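Local structure of PHD finger protein 3 (Homo sapiens, 6IC9) at residues D44-D47 with S48-V51; G53-P57 with Q58-D62; D126-P129 with H130-P134. The protein regulates neuronal gene expression by reading the phosphorylated C-terminal domain of RNA polymerase II through its SPOC domain, the part described here. One frame throughout, in Å; residues are numbered along the deposited sequence.

Contact 1 of 3, residues D44-D47 with S48-V51; sequences DLPD and SIQV
Pro46 lays its ring against Ser48 and Ile49 where the chain enters strand 48-55; no hydrogen bond joins 44-47 to 48-51. Starting at CB, the ring first lies beside the carbonyl of Ser48, with Pro46 CB 3.7 Å from Ser48 O. The next atom, Pro46 CG, comes closer still, 3.5 Å from the same Ser48 O, and also touches the side chain of Ile49, 4.1 Å from its CG1. Pro46 CD, which closes the ring, stays alongside Ile49 CG1 at 4.3 Å. This is the link between helix 41-44 and strand 48-55 in the SPOC domain, whose strand here pairs with strand 15-21: the backbones of Asp47 and Ile49 both bond to Phe18. The carbonyl flanked by the proline ring is also a polar anchor, for Ser48 O accepts a hydrogen bond from Asn109 ND2, while Pro46 O takes one from Trp15 NE1. On Ile49, CG1 stands beside the backbone N, chi1 -61°, which brings it to the proline; the chain then runs on extended to CD1. That methyl makes a loose contact with Leu45, Ile49 CD1 lying 4.5 Å from Leu45 CD2. Both residues are buried, and both side chains rest on Met117 of strand 114-122.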
# COMPACT_ATOMS: atom_id res chain seq x y z
N ASP A 44 8.95 -0.02 11.05
CA ASP A 44 9.35 0.52 9.76
C ASP A 44 8.33 1.46 9.14
O ASP A 44 8.61 2.05 8.09
CB ASP A 44 9.58 -0.64 8.78
CG ASP A 44 10.89 -1.40 9.03
OD1 ASP A 44 11.71 -0.92 9.85
OD2 ASP A 44 11.09 -2.46 8.39
N LEU A 45 7.12 1.56 9.71
CA LEU A 45 6.11 2.48 9.18
C LEU A 45 5.98 3.67 10.11
O LEU A 45 6.00 3.50 11.34
CB LEU A 45 4.75 1.79 9.03
CG LEU A 45 4.76 0.70 7.94
CD1 LEU A 45 3.54 -0.14 8.08
CD2 LEU A 45 4.88 1.29 6.50
N PRO A 46 5.91 4.89 9.56
CA PRO A 46 5.74 6.08 10.40
C PRO A 46 4.37 6.08 11.08
O PRO A 46 3.48 5.27 10.76
CB PRO A 46 5.86 7.24 9.42
CG PRO A 46 5.30 6.64 8.09
CD PRO A 46 5.74 5.16 8.11
N ASP A 47 4.20 7.01 12.06
CA ASP A 47 2.89 7.20 12.69
C ASP A 47 1.81 7.57 11.67
O ASP A 47 0.63 7.27 11.86
CB ASP A 47 2.96 8.34 13.75
CG ASP A 47 3.65 7.93 15.04
OD1 ASP A 47 4.04 6.76 15.19
OD2 ASP A 47 3.79 8.81 15.92
N SER A 48 2.16 8.36 10.67
CA SER A 48 1.24 8.85 9.66
C SER A 48 1.92 8.67 8.32
O SER A 48 2.99 9.24 8.10
CB SER A 48 0.88 10.32 9.87
OG SER A 48 0.06 10.74 8.80
N ILE A 49 1.34 7.82 7.47
CA ILE A 49 1.83 7.66 6.10
C ILE A 49 1.31 8.81 5.27
O ILE A 49 0.09 8.94 5.10
CB ILE A 49 1.34 6.33 5.50
CG1 ILE A 49 1.87 5.17 6.31
CG2 ILE A 49 1.72 6.27 3.97
CD1 ILE A 49 1.24 3.83 5.93
N GLN A 50 2.22 9.65 4.76
CA GLN A 50 1.87 10.83 3.97
C GLN A 50 1.78 10.43 2.51
O GLN A 50 2.78 10.04 1.91
CB GLN A 50 2.92 11.94 4.09
CG GLN A 50 3.07 12.43 5.52
CD GLN A 50 1.80 13.07 6.06
OE1 GLN A 50 1.06 13.81 5.35
NE2 GLN A 50 1.51 12.79 7.33
N VAL A 51 0.60 10.54 1.92
CA VAL A 51 0.47 10.21 0.50
C VAL A 51 0.85 11.45 -0.31
O VAL A 51 0.16 12.48 -0.25
CB VAL A 51 -0.94 9.74 0.19
CG1 VAL A 51 -1.05 9.33 -1.30
CG2 VAL A 51 -1.34 8.62 1.14

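Contact 2 of 3, residues G53-P57 with Q58-D62; sequences GRISP and QTVWD
Pro57 O receives the amide of Trp61, N to O 2.9 Å; this is a classic i to i+4 bond in the first turn of helix 57-70. The N-cap residue is Ser56, whose carbonyl O takes a weak bond from Val60 N at 3.3 Å. A water bridges Ser56 OG, 3.0 Å away, to Gln58 N, whose hydrogen it accepts. One turn along the exposed side, Gln58 NE2 donates to Asp62 OD2 over 2.6 Å, in the plane of its own amide but 41° above the carboxylate plane. On Trp61, CG stands beside the backbone N (chi1 -62°), which swings the indole back along the helix to the Pro57 carbonyl; the ring lies obliquely there, Trp61 CD1 3.0 Å from Pro57 O, and its NE1 bonds to Tyr104 OH. An alanine in place of this tryptophan would probably leave the Tyr104 hydroxyl without that donor and open a gap beside Pro57. Inside, a hydrophobic staple joins the residue before the cap to the helix: Ile55 CG2 meets Val60 CG2 at 3.6 Å, the two side chains crossing at about a right angle. The bound peptide runs past this junction, packing on Ile55 and Thr59 and bonding to Arg54. Beside the staple, Ile55 CD1 reaches Thr59 CG2 at 4.1 Å.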
# COMPACT_ATOMS: atom_id res chain seq x y z
N GLY A 53 1.55 11.62 -3.74
CA GLY A 53 1.29 11.70 -5.17
C GLY A 53 0.66 10.44 -5.69
O GLY A 53 0.25 9.54 -4.93
N ARG A 54 0.58 10.38 -7.00
CA ARG A 54 -0.09 9.26 -7.63
C ARG A 54 0.74 8.77 -8.80
O ARG A 54 1.57 9.50 -9.37
CB ARG A 54 -1.49 9.65 -8.08
CG ARG A 54 -1.48 10.80 -9.04
CD ARG A 54 -2.85 11.46 -9.21
NE ARG A 54 -2.75 12.50 -10.24
CZ ARG A 54 -3.68 13.42 -10.47
NH1 ARG A 54 -4.79 13.47 -9.74
NH2 ARG A 54 -3.51 14.30 -11.47
N ILE A 55 0.52 7.52 -9.16
CA ILE A 55 1.39 6.89 -10.15
C ILE A 55 0.57 5.88 -10.96
O ILE A 55 -0.36 5.27 -10.44
CB ILE A 55 2.60 6.25 -9.42
CG1 ILE A 55 3.71 5.81 -10.40
CG2 ILE A 55 2.15 5.08 -8.49
CD1 ILE A 55 5.04 5.34 -9.66
N SER A 56 0.94 5.69 -12.22
CA SER A 56 0.27 4.73 -13.07
C SER A 56 0.54 3.29 -12.61
O SER A 56 1.66 2.97 -12.21
CB SER A 56 0.74 4.93 -14.50
OG SER A 56 0.72 3.70 -15.18
N PRO A 57 -0.47 2.42 -12.59
CA PRO A 57 -0.23 1.04 -12.15
C PRO A 57 0.81 0.30 -12.99
O PRO A 57 1.62 -0.44 -12.45
CB PRO A 57 -1.62 0.38 -12.26
CG PRO A 57 -2.57 1.56 -12.03
CD PRO A 57 -1.91 2.72 -12.75
N GLN A 58 0.82 0.52 -14.30
CA GLN A 58 1.80 -0.17 -15.12
C GLN A 58 3.23 0.24 -14.75
O GLN A 58 4.15 -0.60 -14.78
CB GLN A 58 1.52 0.10 -16.60
CG GLN A 58 2.40 -0.72 -17.54
CD GLN A 58 2.20 -2.21 -17.34
OE1 GLN A 58 1.06 -2.70 -17.41
NE2 GLN A 58 3.27 -2.93 -17.07
N THR A 59 3.45 1.51 -14.38
CA THR A 59 4.78 1.94 -13.95
C THR A 59 5.21 1.18 -12.70
O THR A 59 6.35 0.71 -12.61
CB THR A 59 4.81 3.46 -13.71
OG1 THR A 59 4.44 4.13 -14.92
CG2 THR A 59 6.23 3.93 -13.31
N VAL A 60 4.31 1.04 -11.72
CA VAL A 60 4.61 0.24 -10.53
C VAL A 60 4.93 -1.20 -10.91
O VAL A 60 5.87 -1.79 -10.38
CB VAL A 60 3.44 0.32 -9.55
CG1 VAL A 60 3.65 -0.67 -8.35
CG2 VAL A 60 3.41 1.76 -9.01
N TRP A 61 4.10 -1.83 -11.76
CA TRP A 61 4.34 -3.26 -12.04
C TRP A 61 5.61 -3.48 -12.85
O TRP A 61 6.31 -4.47 -12.64
CB TRP A 61 3.12 -3.89 -12.73
CG TRP A 61 1.91 -3.79 -11.80
CD1 TRP A 61 0.70 -3.24 -12.08
CD2 TRP A 61 1.85 -4.22 -10.42
NE1 TRP A 61 -0.12 -3.31 -10.98
CE2 TRP A 61 0.57 -3.89 -9.95
CE3 TRP A 61 2.76 -4.82 -9.54
CZ2 TRP A 61 0.15 -4.16 -8.63
CZ3 TRP A 61 2.36 -5.11 -8.24
CH2 TRP A 61 1.06 -4.77 -7.79
N ASP A 62 5.96 -2.57 -13.76
CA ASP A 62 7.27 -2.66 -14.42
C ASP A 62 8.41 -2.56 -13.40
O ASP A 62 9.35 -3.35 -13.42
CB ASP A 62 7.41 -1.54 -15.45
CG ASP A 62 6.50 -1.73 -16.64
OD1 ASP A 62 6.36 -0.78 -17.45
OD2 ASP A 62 5.89 -2.80 -16.75
O HOH W 1 -1.21 1.56 -15.99

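Contact 3 of 3, residues D126-P129 with H130-P134; sequences DKIP and HPLVP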
# COMPACT_ATOMS: atom_id res chain seq x y z
N ASP A 126 -12.87 -6.98 -7.98
CA ASP A 126 -11.68 -6.90 -8.80
C ASP A 126 -10.89 -8.19 -8.71
O ASP A 126 -10.88 -8.87 -7.67
CB ASP A 126 -10.75 -5.75 -8.37
CG ASP A 126 -11.18 -4.40 -8.89
OD1 ASP A 126 -12.24 -4.30 -9.57
OD2 ASP A 126 -10.46 -3.40 -8.58
N LYS A 127 -10.20 -8.49 -9.80
CA LYS A 127 -9.17 -9.50 -9.81
C LYS A 127 -7.91 -8.95 -9.17
O LYS A 127 -7.61 -7.76 -9.27
CB LYS A 127 -8.89 -9.94 -11.25
CG LYS A 127 -10.07 -10.67 -11.87
CD LYS A 127 -9.81 -12.18 -11.96
CE LYS A 127 -9.12 -12.55 -13.27
NZ LYS A 127 -8.92 -14.02 -13.41
N ILE A 128 -7.18 -9.81 -8.48
CA ILE A 128 -5.94 -9.35 -7.88
C ILE A 128 -4.92 -9.10 -8.99
O ILE A 128 -4.75 -9.96 -9.86
CB ILE A 128 -5.43 -10.38 -6.87
CG1 ILE A 128 -6.39 -10.48 -5.66
CG2 ILE A 128 -4.03 -10.02 -6.44
CD1 ILE A 128 -7.34 -11.72 -5.69
N PRO A 129 -4.29 -7.93 -9.05
CA PRO A 129 -3.21 -7.72 -10.02
C PRO A 129 -2.23 -8.89 -10.06
O PRO A 129 -1.70 -9.31 -9.03
CB PRO A 129 -2.52 -6.45 -9.50
CG PRO A 129 -3.65 -5.67 -8.82
CD PRO A 129 -4.58 -6.72 -8.25
N HIS A 130 -1.93 -9.37 -11.29
CA HIS A 130 -1.17 -10.61 -11.43
C HIS A 130 0.21 -10.59 -10.77
O HIS A 130 0.59 -11.61 -10.18
CB HIS A 130 -1.11 -11.01 -12.93
CG HIS A 130 -0.03 -10.33 -13.74
ND1 HIS A 130 1.32 -10.56 -13.55
CD2 HIS A 130 -0.12 -9.44 -14.76
CE1 HIS A 130 2.02 -9.83 -14.41
NE2 HIS A 130 1.17 -9.15 -15.15
N PRO A 131 0.98 -9.50 -10.79
CA PRO A 131 2.30 -9.55 -10.13
C PRO A 131 2.23 -9.77 -8.62
O PRO A 131 3.26 -10.11 -8.02
CB PRO A 131 2.90 -8.18 -10.46
CG PRO A 131 2.13 -7.71 -11.60
CD PRO A 131 0.76 -8.19 -11.40
N LEU A 132 1.08 -9.60 -7.99
CA LEU A 132 0.94 -9.93 -6.57
C LEU A 132 0.61 -11.39 -6.31
O LEU A 132 0.86 -11.88 -5.20
CB LEU A 132 -0.14 -9.07 -5.93
CG LEU A 132 0.09 -7.57 -6.02
CD1 LEU A 132 -1.13 -6.81 -5.53
CD2 LEU A 132 1.33 -7.18 -5.22
N VAL A 133 0.01 -12.08 -7.29
CA VAL A 133 -0.34 -13.50 -7.19
C VAL A 133 0.93 -14.30 -7.48
O VAL A 133 1.73 -13.92 -8.34
CB VAL A 133 -1.48 -13.85 -8.16
CG1 VAL A 133 -2.02 -15.26 -7.90
CG2 VAL A 133 -2.59 -12.87 -8.03
N PRO A 134 1.17 -15.41 -6.77
CA PRO A 134 0.34 -15.90 -5.67
C PRO A 134 0.70 -15.18 -4.37
O PRO A 134 1.82 -14.71 -4.23
CB PRO A 134 0.71 -17.39 -5.62
CG PRO A 134 2.20 -17.39 -6.01
CD PRO A 134 2.37 -16.25 -7.00
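A single 3-10 turn at residues 130-132, set in the long loop between strands 114-122 and 147-155 of the SPOC domain, is closed by an i to i+3 bond from Leu132 N to Pro129 O, 3.0 Å long. One residue further, Val133 N repeats the pattern on His130 O. Pro131 suits the middle of the turn, since its nitrogen has no hydrogen to offer, and its CD also lies over one face of the His130 ring, offset toward the rim. Pro129 leans on the turn from its start: its CB is 4.2 Å from Pro131 CD and equally far from Leu132 CD1. Behind it, Ile128 adds apolar contacts. With CG2 turned anti to the backbone N while CG1 stands beside it (chi1 -67°), the CG2 branch meets Leu132 and Val133, whose side chains cross that of Ile128 at about a right angle. Trp61 of helix 57-70 packs against Pro129, Pro131 and Leu132, and Lys68 of that helix bonds to Pro131 O. Ile128 CG2 reaches Leu132 CB at 4.0 Å and, more closely, Val133 CG2 at 3.6 Å.

Strand 48-55 ties contact 1 to contact 2: the first lies where the strand begins and the second where it hands over to helix 57-70, their centres about 20 Å apart. Contact 3 is distant in sequence but touches contact 2, centre to centre about 15 Å, through one side chain. The indole of Trp61 packs by its CH2 on Leu132 CG at 3.5 Å, by CE3 on Pro131 CB at 3.5 Å and by CZ2 on Pro129 CB at 3.6 Å. Contacts 1 and 3 stay about 15 Å apart at their nearest atoms, on opposite sides of the chain's centre. The phosphorylated peptide meets residues of contact 2, on the strand and the first helical turn.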